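Local structure of lipoteichoic acid primase (Listeria monocytogenes, 4UOP) at residues B[387-392]-B[408-413]; B[96-101]-B[401-406]. The protein belongs to the sulfatase family of metal-dependent enzymes, and its extracellular catalytic domain carries a bound magnesium ion. All blocks are in the same frame, centred on the assembly; numbering follows the deposited sequence.

The two contacts show how a small antiparallel sheet is tied to its surroundings. Contact 1 lies farther out, its centre about 25 Å from the centre of the chain, is partly buried, and packs one face of that sheet locally; contact 2 is buried, its centre about 17 Å from that point, and joins the same sheet to the large mixed sheet of the sulfatase-like core. They share neighbouring strands, 387-390 and 399-402, paired by a probable hydrogen bond from Thr-401 N to Met-388 O (2.8 Å). Their chemistry differs accordingly: contact 1 sets a lysine and a leucine against tyrosines, whereas contact 2 brings an amide and a phenylalanine to one tyrosine.

Contact 1. Residues B[387-392]-B[408-413]; sequences YMYQPD and KELSSD
Tyr-387 and Lys-408 make the larger part of this contact, a CH-pi interaction between an aromatic ring and the aliphatic part of a charged side chain. Lys-408 CD lies over one face of the Tyr-387 ring, 3.8 Å from its centroid and 20° off the ring normal, displaced toward the CD1 rim. The next methylene continues across the same rim, with Lys-408 CE 3.7 Å from Tyr-387 CE1. The lysine chain is extended as far as CE, which lays CD and CE along the ring; the bend at chi4 (68°) then turns NZ off that line, and the methylenes do the touching.

Purely apolar packing supplies the second element. One methyl of Leu-410, CD2, comes within 3.9 Å of Tyr-389 CE1, the two side chains crossing at about a right angle. Leu-410 is the centre of an inverse gamma turn, closed by Ser-411 N to Glu-409 O (2.8 Å), just ahead of helix 412-433, for which Ser-411 is the N-cap.

The two tyrosine hydroxyls find their partners outside the segments: Tyr-387 OH bonds to Tyr-382 OH and Arg-417 NH1, and Tyr-389 OH to Phe-395 O. Strand 399-402 runs between strands 387-390 and 407-408, and Val-414 of the helix touches Tyr-387, Tyr-389 and Lys-408, joining the helix to this side of the sheet.

Dispersion and CH-pi contact link the two segments; the hydroxyl bonds probably help to fix the rings that lysine and leucine pack against, while Lys-408 is also held by backbone pairing with Ala-400.

Contact 2. Residues B[96-101]-B[401-406]; sequences SNQFFQ and TNYDGT
Tyr-403 reaches from a turn toward Gln-98 and Phe-100 and is the one residue of 401-406 to touch 96-101, a useful example of a single aromatic side chain reaching from the turn after one sheet's strand to the strand region of another. Its CB points toward the other segment, and with CG placed opposite the carbonyl carbon (chi1 -66°) the ring is directed at the facing segment. Both contacts it makes there are van der Waals in kind. Along one side of the ring, CD2 is the first atom to meet a partner, Gln-98 NE2 at 3.6 Å; CE2, one step farther, lies 3.8 Å from the same nitrogen. The amide approaches obliquely, its plane turned 74° from that of the ring, and its NE2 also makes a weak hydrogen bond to Asn-385 O. At the tip, Tyr-403 OH comes 3.8 Å from Phe-100 CZ, the two side chains arriving from opposite directions, while a hydrogen bond to Thr-384 O satisfies the hydroxyl.

The base from which the tyrosine projects is well braced. Residues 402-405 form a type I beta turn, and Asn-402 N bonds to Thr-406 O. Asp-404 OD1 takes both Thr-406 OG1 (2.7 Å) and, in an Asx turn, Thr-406 N (3.1 Å). Asn-402 ND2 in turn donates to Thr-406 OG1 (2.9 Å), in the plane of its amide. On the facing segment, an ST turn joins Gln-98 N to Ser-96 OG.

Helix 312-315 lies beside both partners, Ala-312 touching Tyr-403 and Tyr-315 touching Phe-100. The Phe-100 ring also stacks on Phe-383 of strand 381-383, while Gln-101 packs on the magnesium ligand His-285; the end of strand 94-100 in the mixed sheet thus lies between the antiparallel sheet, through Phe-383, and the metal site, through Gln-101, which follows it.

Contact 1. Residues B[387-392]-B[408-413]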
loop_
_atom_site.group_PDB
_atom_site.type_symbol
_atom_site.label_atom_id
_atom_site.label_comp_id
_atom_site.label_asym_id
_atom_site.label_seq_id
_atom_site.Cartn_x
_atom_site.Cartn_y
_atom_site.Cartn_z
ATOM N N TYR B 387 -16.742 -19.336 -6.611
ATOM C CA TYR B 387 -17.223 -18.079 -6.032
ATOM C C TYR B 387 -16.103 -17.257 -5.408
ATOM O O TYR B 387 -15.018 -17.776 -5.151
ATOM C CB TYR B 387 -18.318 -18.342 -5.000
ATOM C CG TYR B 387 -17.818 -18.889 -3.677
ATOM C CD1 TYR B 387 -17.693 -20.247 -3.470
ATOM C CD2 TYR B 387 -17.463 -18.031 -2.648
ATOM C CE1 TYR B 387 -17.211 -20.749 -2.270
ATOM C CE2 TYR B 387 -16.984 -18.523 -1.443
ATOM C CZ TYR B 387 -16.866 -19.880 -1.267
ATOM O OH TYR B 387 -16.403 -20.377 -0.070
ATOM N N MET B 388 -16.371 -15.971 -5.204
ATOM C CA MET B 388 -15.487 -15.090 -4.457
ATOM C C MET B 388 -16.185 -14.609 -3.195
ATOM O O MET B 388 -17.404 -14.437 -3.180
ATOM C CB MET B 388 -15.028 -13.890 -5.301
ATOM C CG MET B 388 -16.046 -12.840 -5.686
ATOM S SD MET B 388 -15.224 -11.260 -6.073
ATOM C CE MET B 388 -14.867 -10.634 -4.455
ATOM N N TYR B 389 -15.417 -14.453 -2.127
ATOM C CA TYR B 389 -15.921 -13.868 -0.903
ATOM C C TYR B 389 -15.149 -12.599 -0.573
ATOM O O TYR B 389 -13.935 -12.547 -0.729
ATOM C CB TYR B 389 -15.835 -14.840 0.279
ATOM C CG TYR B 389 -16.230 -14.135 1.535
ATOM C CD1 TYR B 389 -17.559 -13.863 1.798
ATOM C CD2 TYR B 389 -15.270 -13.657 2.418
ATOM C CE1 TYR B 389 -17.938 -13.173 2.933
ATOM C CE2 TYR B 389 -15.638 -12.961 3.562
ATOM C CZ TYR B 389 -16.976 -12.722 3.811
ATOM O OH TYR B 389 -17.361 -12.015 4.929
ATOM N N GLN B 390 -15.872 -11.579 -0.114
ATOM C CA GLN B 390 -15.259 -10.338 0.357
ATOM C C GLN B 390 -15.974 -9.878 1.628
ATOM O O GLN B 390 -17.192 -9.713 1.623
ATOM C CB GLN B 390 -15.369 -9.269 -0.726
ATOM C CG GLN B 390 -14.611 -7.985 -0.443
ATOM C CD GLN B 390 -14.797 -6.938 -1.535
ATOM O OE1 GLN B 390 -14.854 -5.732 -1.255
ATOM N NE2 GLN B 390 -14.904 -7.389 -2.777
ATOM N N PRO B 391 -15.225 -9.685 2.724
ATOM C CA PRO B 391 -15.876 -9.171 3.932
ATOM C C PRO B 391 -16.140 -7.685 3.839
ATOM O O PRO B 391 -15.666 -7.018 2.902
ATOM C CB PRO B 391 -14.850 -9.461 5.022
ATOM C CG PRO B 391 -13.540 -9.377 4.313
ATOM C CD PRO B 391 -13.791 -9.927 2.935
ATOM N N ASP B 392 -16.913 -7.177 4.792
ATOM C CA ASP B 392 -17.132 -5.741 4.925
ATOM C C ASP B 392 -16.721 -5.347 6.358
ATOM O O ASP B 392 -15.549 -5.489 6.707
ATOM C CB ASP B 392 -18.585 -5.385 4.576
ATOM C CG ASP B 392 -18.772 -3.907 4.286
ATOM O OD1 ASP B 392 -17.840 -3.116 4.549
ATOM O OD2 ASP B 392 -19.852 -3.535 3.782
ATOM N N LYS B 408 -24.271 -16.100 -3.024
ATOM C CA LYS B 408 -24.057 -17.358 -2.338
ATOM C C LYS B 408 -24.195 -17.100 -0.857
ATOM O O LYS B 408 -23.570 -16.189 -0.315
ATOM C CB LYS B 408 -22.680 -17.943 -2.646
ATOM C CG LYS B 408 -22.410 -19.256 -1.932
ATOM C CD LYS B 408 -21.126 -19.911 -2.386
ATOM C CE LYS B 408 -20.826 -21.166 -1.580
ATOM N NZ LYS B 408 -21.791 -22.262 -1.853
ATOM N N GLU B 409 -25.031 -17.900 -0.210
ATOM C CA GLU B 409 -25.259 -17.760 1.219
ATOM C C GLU B 409 -23.971 -18.000 2.001
ATOM O O GLU B 409 -23.165 -18.870 1.651
ATOM C CB GLU B 409 -26.349 -18.743 1.675
ATOM C CG GLU B 409 -26.656 -18.723 3.170
ATOM C CD GLU B 409 -27.472 -17.516 3.615
ATOM O OE1 GLU B 409 -27.467 -16.468 2.923
ATOM O OE2 GLU B 409 -28.130 -17.621 4.676
ATOM N N LEU B 410 -23.793 -17.238 3.074
ATOM C CA LEU B 410 -22.590 -17.340 3.887
ATOM C C LEU B 410 -22.655 -18.546 4.816
ATOM O O LEU B 410 -22.916 -18.419 6.007
ATOM C CB LEU B 410 -22.367 -16.051 4.679
ATOM C CG LEU B 410 -22.381 -14.752 3.872
ATOM C CD1 LEU B 410 -21.996 -13.594 4.779
ATOM C CD2 LEU B 410 -21.443 -14.825 2.672
ATOM N N SER B 411 -22.388 -19.712 4.250
ATOM C CA SER B 411 -22.388 -20.976 4.977
ATOM C C SER B 411 -21.114 -21.184 5.793
ATOM O O SER B 411 -20.203 -20.343 5.793
ATOM C CB SER B 411 -22.548 -22.127 3.979
ATOM O OG SER B 411 -21.369 -22.274 3.204
ATOM N N SER B 412 -21.069 -22.319 6.490
ATOM C CA SER B 412 -19.940 -22.702 7.333
ATOM C C SER B 412 -18.626 -22.819 6.570
ATOM O O SER B 412 -17.588 -22.379 7.054
ATOM C CB SER B 412 -20.250 -24.035 8.036
ATOM O OG SER B 412 -19.098 -24.552 8.676
ATOM N N ASP B 413 -18.669 -23.423 5.388
ATOM C CA ASP B 413 -17.478 -23.532 4.542
ATOM C C ASP B 413 -16.981 -22.167 4.058
ATOM O O ASP B 413 -15.782 -21.965 3.917
ATOM C CB ASP B 413 -17.735 -24.458 3.341
ATOM C CG ASP B 413 -17.513 -25.940 3.673
ATOM O OD1 ASP B 413 -17.096 -26.264 4.807
ATOM O OD2 ASP B 413 -17.749 -26.789 2.786
#

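Contact 2. Residues B[96-101]-B[401-406]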
loop_
_atom_site.group_PDB
_atom_site.type_symbol
_atom_site.label_atom_id
_atom_site.label_comp_id
_atom_site.label_asym_id
_atom_site.label_seq_id
_atom_site.Cartn_x
_atom_site.Cartn_y
_atom_site.Cartn_z
ATOM N N SER B 96 -4.816 -22.543 -17.568
ATOM C CA SER B 96 -5.897 -22.205 -16.663
ATOM C C SER B 96 -6.644 -20.965 -17.075
ATOM O O SER B 96 -6.041 -19.964 -17.445
ATOM C CB SER B 96 -5.364 -21.974 -15.264
ATOM O OG SER B 96 -6.398 -21.544 -14.410
ATOM N N ASN B 97 -7.967 -21.039 -16.983
ATOM C CA ASN B 97 -8.850 -19.879 -17.150
ATOM C C ASN B 97 -9.308 -19.301 -15.823
ATOM O O ASN B 97 -10.159 -18.417 -15.797
ATOM C CB ASN B 97 -10.070 -20.262 -17.993
ATOM C CG ASN B 97 -9.698 -20.637 -19.400
ATOM O OD1 ASN B 97 -8.769 -20.069 -19.975
ATOM N ND2 ASN B 97 -10.400 -21.612 -19.957
ATOM N N GLN B 98 -8.755 -19.816 -14.725
ATOM C CA GLN B 98 -9.053 -19.320 -13.383
ATOM C C GLN B 98 -7.783 -19.308 -12.551
ATOM O O GLN B 98 -7.653 -19.990 -11.525
ATOM C CB GLN B 98 -10.113 -20.179 -12.700
ATOM C CG GLN B 98 -11.479 -20.133 -13.335
ATOM C CD GLN B 98 -12.516 -20.907 -12.534
ATOM O OE1 GLN B 98 -12.213 -21.927 -11.916
ATOM N NE2 GLN B 98 -13.754 -20.439 -12.573
ATOM N N PHE B 99 -6.804 -18.563 -13.032
ATOM C CA PHE B 99 -5.552 -18.415 -12.332
ATOM C C PHE B 99 -5.434 -16.957 -11.963
ATOM O O PHE B 99 -5.664 -16.084 -12.809
ATOM C CB PHE B 99 -4.397 -18.870 -13.215
ATOM C CG PHE B 99 -3.127 -19.095 -12.467
ATOM C CD1 PHE B 99 -2.864 -20.332 -11.889
ATOM C CD2 PHE B 99 -2.201 -18.082 -12.316
ATOM C CE1 PHE B 99 -1.705 -20.541 -11.171
ATOM C CE2 PHE B 99 -1.018 -18.298 -11.612
ATOM C CZ PHE B 99 -0.783 -19.528 -11.027
ATOM N N PHE B 100 -5.104 -16.676 -10.703
ATOM C CA PHE B 100 -5.224 -15.315 -10.181
ATOM C C PHE B 100 -3.922 -14.672 -9.743
ATOM O O PHE B 100 -3.020 -15.338 -9.249
ATOM C CB PHE B 100 -6.173 -15.295 -8.991
ATOM C CG PHE B 100 -7.557 -15.736 -9.318
ATOM C CD1 PHE B 100 -8.471 -14.843 -9.870
ATOM C CD2 PHE B 100 -7.960 -17.053 -9.094
ATOM C CE1 PHE B 100 -9.765 -15.248 -10.151
ATOM C CE2 PHE B 100 -9.253 -17.454 -9.384
ATOM C CZ PHE B 100 -10.149 -16.559 -9.918
ATOM N N GLN B 101 -3.827 -13.363 -9.962
ATOM C CA GLN B 101 -2.739 -12.570 -9.419
ATOM C C GLN B 101 -2.816 -12.563 -7.886
ATOM O O GLN B 101 -3.902 -12.586 -7.322
ATOM C CB GLN B 101 -2.833 -11.120 -9.926
ATOM C CG GLN B 101 -4.102 -10.388 -9.541
ATOM C CD GLN B 101 -4.119 -8.937 -9.988
ATOM O OE1 GLN B 101 -4.120 -8.653 -11.179
ATOM N NE2 GLN B 101 -4.148 -8.015 -9.033
ATOM N N THR B 401 -20.157 -14.218 -3.857
ATOM C CA THR B 401 -20.761 -14.103 -5.167
ATOM C C THR B 401 -20.268 -15.242 -6.027
ATOM O O THR B 401 -19.060 -15.378 -6.247
ATOM C CB THR B 401 -20.390 -12.756 -5.811
ATOM O OG1 THR B 401 -20.786 -11.687 -4.942
ATOM C CG2 THR B 401 -21.087 -12.577 -7.150
ATOM N N ASN B 402 -21.199 -16.081 -6.470
ATOM C CA ASN B 402 -20.899 -17.129 -7.427
ATOM C C ASN B 402 -20.440 -16.526 -8.742
ATOM O O ASN B 402 -20.831 -15.427 -9.093
ATOM C CB ASN B 402 -22.129 -17.992 -7.697
ATOM C CG ASN B 402 -22.558 -18.801 -6.491
ATOM O OD1 ASN B 402 -21.739 -19.431 -5.839
ATOM N ND2 ASN B 402 -23.848 -18.775 -6.184
ATOM N N TYR B 403 -19.651 -17.281 -9.488
ATOM C CA TYR B 403 -19.128 -16.780 -10.753
ATOM C C TYR B 403 -20.160 -16.653 -11.870
ATOM O O TYR B 403 -19.886 -16.009 -12.882
ATOM C CB TYR B 403 -17.934 -17.611 -11.207
ATOM C CG TYR B 403 -16.730 -17.493 -10.306
ATOM C CD1 TYR B 403 -16.489 -16.351 -9.535
ATOM C CD2 TYR B 403 -15.801 -18.511 -10.256
ATOM C CE1 TYR B 403 -15.371 -16.255 -8.722
ATOM C CE2 TYR B 403 -14.680 -18.425 -9.454
ATOM C CZ TYR B 403 -14.464 -17.302 -8.691
ATOM O OH TYR B 403 -13.338 -17.245 -7.903
ATOM N N ASP B 404 -21.344 -17.245 -11.696
ATOM C CA ASP B 404 -22.475 -16.931 -12.574
ATOM C C ASP B 404 -23.213 -15.641 -12.197
ATOM O O ASP B 404 -24.193 -15.272 -12.857
ATOM C CB ASP B 404 -23.463 -18.116 -12.661
ATOM C CG ASP B 404 -24.173 -18.430 -11.321
ATOM O OD1 ASP B 404 -23.985 -17.700 -10.324
ATOM O OD2 ASP B 404 -24.938 -19.424 -11.287
ATOM N N GLY B 405 -22.750 -14.948 -11.155
ATOM C CA GLY B 405 -23.322 -13.675 -10.735
ATOM C C GLY B 405 -24.316 -13.744 -9.583
ATOM O O GLY B 405 -24.675 -12.709 -9.003
ATOM N N THR B 406 -24.758 -14.947 -9.238
ATOM C CA THR B 406 -25.750 -15.110 -8.173
ATOM C C THR B 406 -25.098 -15.027 -6.803
ATOM O O THR B 406 -23.901 -15.298 -6.638
ATOM C CB THR B 406 -26.506 -16.442 -8.294
ATOM O OG1 THR B 406 -25.597 -17.542 -8.163
ATOM C CG2 THR B 406 -27.217 -16.528 -9.633
#